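Local coordinates for protein transmembrane oligosaccharyl transferase, putative (Archaeoglobus fulgidus, PDB 3VGP) that belongs to the AglB family of archaeal membrane-bound oligosaccharyl transferases, represented here by its C-terminal globular domain, at residues V89-E94 with Y134-E139. The protein carries 1 engineered substitution. Residues are numbered along the deposited sequence; the frame is centred on the assembly and turned at random.
Sequences VVTADE and YRLHME
His-137, near the end of helix 132-138, lays its imidazole against Thr-91, at the end of strand 88-91, and the turn of Ala-92 and Asp-93 that follows, and shows how one ring can pin a helix to a chain with both nitrogens. CG lies anti to the backbone N (chi1 -157°), carrying the ring off the helix toward Thr-91. There the threonine hydroxyl, in the crowded position between its own backbone N and carbonyl carbon, meets the ring edge in plane: Thr-91 OG1 and His-137 ND1 share a hydrogen bond of 2.7 Å. From the other nitrogen, His-137 NE2 donates to Asp-93 OD1 at 2.8 Å, a nearly straight (165°), in-plane His-carboxylate hydrogen bond. The oxygen uses its anti lone pair, and the carboxylate stands 85° to the ring. Although Asp-93 CB points away, CG beside its backbone N brings the acid back. Two in-plane bonds fix the ring's rotation, and the carboxylate would tend to stabilise a protonated imidazole. Ala-92 C lies 3.4 Å from His-137 CE1. The side chains of Leu-136 and Val-89 cross at about a right angle, Leu-136 CD1 lying 4.2 Å from Val-89 CG1. Phe-68 of helix 58-69 and Phe-159 of strand 156-161 extend that patch; the Lys-157 amine (NZ) donates to the carbonyl oxygen of His-137, joining helix to strand, while Asp-155 accepts the Asp-93 amide, tying the turn to the start of strand 156-161.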
ATOM      1  N   VAL A  89       1.219   1.745   5.686  1.00 15.27           N
ATOM      2  CA  VAL A  89       0.972   0.956   4.489  1.00 14.13           C
ATOM      3  C   VAL A  89      -0.501   0.570   4.624  1.00 15.50           C
ATOM      4  O   VAL A  89      -0.930   0.108   5.681  1.00 17.09           O
ATOM      5  CB  VAL A  89       1.834  -0.324   4.448  1.00 15.85           C
ATOM      6  CG1 VAL A  89       1.413  -1.183   3.270  1.00 16.78           C
ATOM      7  CG2 VAL A  89       3.307   0.046   4.311  1.00 18.26           C
ATOM      8  N   VAL A  90      -1.274   0.755   3.563  1.00 16.10           N
ATOM      9  CA  VAL A  90      -2.700   0.458   3.630  1.00 16.23           C
ATOM     10  C   VAL A  90      -3.132  -0.581   2.609  1.00 16.04           C
ATOM     11  O   VAL A  90      -2.757  -0.502   1.441  1.00 16.29           O
ATOM     12  CB  VAL A  90      -3.530   1.740   3.402  1.00 18.30           C
ATOM     13  CG1 VAL A  90      -5.004   1.468   3.677  1.00 21.13           C
ATOM     14  CG2 VAL A  90      -3.012   2.855   4.296  1.00 21.87           C
ATOM     15  N   THR A  91      -3.926  -1.549   3.059  1.00 15.25           N
ATOM     16  CA  THR A  91      -4.430  -2.604   2.183  1.00 15.80           C
ATOM     17  C   THR A  91      -5.958  -2.619   2.239  1.00 17.18           C
ATOM     18  O   THR A  91      -6.563  -1.907   3.037  1.00 17.19           O
ATOM     19  CB  THR A  91      -3.897  -4.004   2.594  1.00 15.78           C
ATOM     20  OG1 THR A  91      -4.394  -4.359   3.892  1.00 16.89           O
ATOM     21  CG2 THR A  91      -2.365  -3.999   2.630  1.00 17.10           C
ATOM     22  N   ALA A  92      -6.572  -3.415   1.369  1.00 16.22           N
ATOM     23  CA  ALA A  92      -8.029  -3.539   1.320  1.00 16.83           C
ATOM     24  C   ALA A  92      -8.343  -4.788   0.511  1.00 16.63           C
ATOM     25  O   ALA A  92      -7.495  -5.269  -0.240  1.00 16.32           O
ATOM     26  CB  ALA A  92      -8.650  -2.311   0.658  1.00 16.90           C
ATOM     27  N   ASP A  93      -9.554  -5.319   0.647  1.00 15.08           N
ATOM     28  CA  ASP A  93      -9.894  -6.533  -0.095  1.00 17.27           C
ATOM     29  C   ASP A  93      -9.684  -6.365  -1.594  1.00 16.11           C
ATOM     30  O   ASP A  93      -9.236  -7.295  -2.271  1.00 16.67           O
ATOM     31  CB  ASP A  93     -11.354  -6.945   0.143  1.00 19.50           C
ATOM     32  CG  ASP A  93     -11.593  -7.506   1.530  1.00 22.76           C
ATOM     33  OD1 ASP A  93     -10.618  -7.912   2.195  1.00 23.91           O
ATOM     34  OD2 ASP A  93     -12.774  -7.561   1.948  1.00 23.35           O
ATOM     35  N   GLU A  94      -9.994  -5.179  -2.106  1.00 18.50           N
ATOM     36  CA  GLU A  94      -9.876  -4.903  -3.540  1.00 19.31           C
ATOM     37  C   GLU A  94      -8.523  -5.190  -4.188  1.00 20.89           C
ATOM     38  O   GLU A  94      -8.472  -5.506  -5.373  1.00 20.01           O
ATOM     39  CB  GLU A  94     -10.270  -3.451  -3.843  1.00 22.72           C
ATOM     40  CG  GLU A  94      -9.350  -2.405  -3.225  1.00 27.37           C
ATOM     41  CD  GLU A  94      -9.650  -0.996  -3.708  1.00 30.66           C
ATOM     42  OE1 GLU A  94      -8.951  -0.054  -3.271  1.00 30.08           O
ATOM     43  OE2 GLU A  94     -10.581  -0.831  -4.530  1.00 29.24           O
ATOM     44  N   TYR A 134      -0.003 -10.693   0.946  1.00 15.69           N
ATOM     45  CA  TYR A 134      -0.788 -11.769   1.543  1.00 17.46           C
ATOM     46  C   TYR A 134      -0.539 -11.767   3.049  1.00 17.33           C
ATOM     47  O   TYR A 134      -1.474 -11.822   3.849  1.00 19.83           O
ATOM     48  CB  TYR A 134      -0.379 -13.133   0.970  1.00 18.02           C
ATOM     49  CG  TYR A 134      -1.050 -14.297   1.674  1.00 19.65           C
ATOM     50  CD1 TYR A 134      -2.249 -14.831   1.198  1.00 20.77           C
ATOM     51  CD2 TYR A 134      -0.507 -14.834   2.840  1.00 21.22           C
ATOM     52  CE1 TYR A 134      -2.894 -15.872   1.870  1.00 22.96           C
ATOM     53  CE2 TYR A 134      -1.142 -15.874   3.521  1.00 23.89           C
ATOM     54  CZ  TYR A 134      -2.334 -16.385   3.029  1.00 23.58           C
ATOM     55  OH  TYR A 134      -2.957 -17.417   3.693  1.00 29.12           O
ATOM     56  N   ARG A 135       0.731 -11.699   3.434  1.00 17.38           N
ATOM     57  CA  ARG A 135       1.089 -11.700   4.845  1.00 19.22           C
ATOM     58  C   ARG A 135       0.553 -10.489   5.594  1.00 18.28           C
ATOM     59  O   ARG A 135       0.377 -10.538   6.809  1.00 16.32           O
ATOM     60  CB  ARG A 135       2.603 -11.816   5.001  1.00 21.80           C
ATOM     61  CG  ARG A 135       3.073 -13.266   5.003  1.00 26.43           C
ATOM     62  CD  ARG A 135       4.553 -13.364   4.741  1.00 30.23           C
ATOM     63  NE  ARG A 135       4.846 -13.208   3.322  1.00 34.85           N
ATOM     64  CZ  ARG A 135       6.069 -13.085   2.823  1.00 34.78           C
ATOM     65  NH1 ARG A 135       7.121 -13.097   3.632  1.00 37.34           N
ATOM     66  NH2 ARG A 135       6.239 -12.956   1.517  1.00 37.28           N
ATOM     67  N   LEU A 136       0.296  -9.402   4.874  1.00 15.75           N
ATOM     68  CA  LEU A 136      -0.268  -8.219   5.512  1.00 15.83           C
ATOM     69  C   LEU A 136      -1.776  -8.391   5.671  1.00 15.42           C
ATOM     70  O   LEU A 136      -2.291  -8.549   6.781  1.00 17.17           O
ATOM     71  CB  LEU A 136       0.002  -6.956   4.676  1.00 15.64           C
ATOM     72  CG  LEU A 136       1.429  -6.405   4.657  1.00 15.91           C
ATOM     73  CD1 LEU A 136       1.583  -5.369   3.559  1.00 15.00           C
ATOM     74  CD2 LEU A 136       1.734  -5.783   6.010  1.00 14.38           C
ATOM     75  N   HIS A 137      -2.480  -8.389   4.547  1.00 17.07           N
ATOM     76  CA  HIS A 137      -3.933  -8.469   4.554  1.00 17.15           C
ATOM     77  C   HIS A 137      -4.580  -9.776   5.005  1.00 17.99           C
ATOM     78  O   HIS A 137      -5.574  -9.751   5.733  1.00 20.47           O
ATOM     79  CB  HIS A 137      -4.467  -8.108   3.169  1.00 16.30           C
ATOM     80  CG  HIS A 137      -5.882  -7.625   3.176  1.00 14.97           C
ATOM     81  ND1 HIS A 137      -6.227  -6.346   3.556  1.00 16.34           N
ATOM     82  CD2 HIS A 137      -7.041  -8.252   2.863  1.00 16.42           C
ATOM     83  CE1 HIS A 137      -7.538  -6.205   3.472  1.00 18.17           C
ATOM     84  NE2 HIS A 137      -8.055  -7.347   3.055  1.00 18.32           N
HETATM   85  N   MSE A 138      -4.042 -10.908   4.566  1.00 19.84           N
HETATM   86  CA  MSE A 138      -4.628 -12.198   4.930  1.00 22.96           C
HETATM   87  C   MSE A 138      -4.257 -12.678   6.327  1.00 22.66           C
HETATM   88  O   MSE A 138      -5.027 -13.405   6.951  1.00 24.84           O
HETATM   89  CB  MSE A 138      -4.227 -13.286   3.925  1.00 26.69           C
HETATM   90  CG  MSE A 138      -4.418 -12.933   2.462  1.00 33.56           C
HETATM   91 SE   MSE A 138      -6.056 -12.043   2.027  1.00 44.43          SE
HETATM   92  CE  MSE A 138      -5.268 -10.473   1.292  1.00 43.33           C
ATOM     93  N   GLU A 139      -3.089 -12.272   6.823  1.00 22.38           N
ATOM     94  CA  GLU A 139      -2.642 -12.708   8.145  1.00 22.58           C
ATOM     95  C   GLU A 139      -2.461 -11.575   9.148  1.00 22.21           C
ATOM     96  O   GLU A 139      -1.914 -11.793  10.225  1.00 22.83           O
ATOM     97  CB  GLU A 139      -1.313 -13.461   8.035  1.00 23.27           C
ATOM     98  CG  GLU A 139      -1.301 -14.594   7.033  1.00 26.81           C
ATOM     99  CD  GLU A 139      -0.035 -15.424   7.115  1.00 27.53           C
ATOM    100  OE1 GLU A 139       1.049 -14.848   7.353  1.00 26.86           O
ATOM    101  OE2 GLU A 139      -0.122 -16.658   6.930  1.00 31.42           O
TER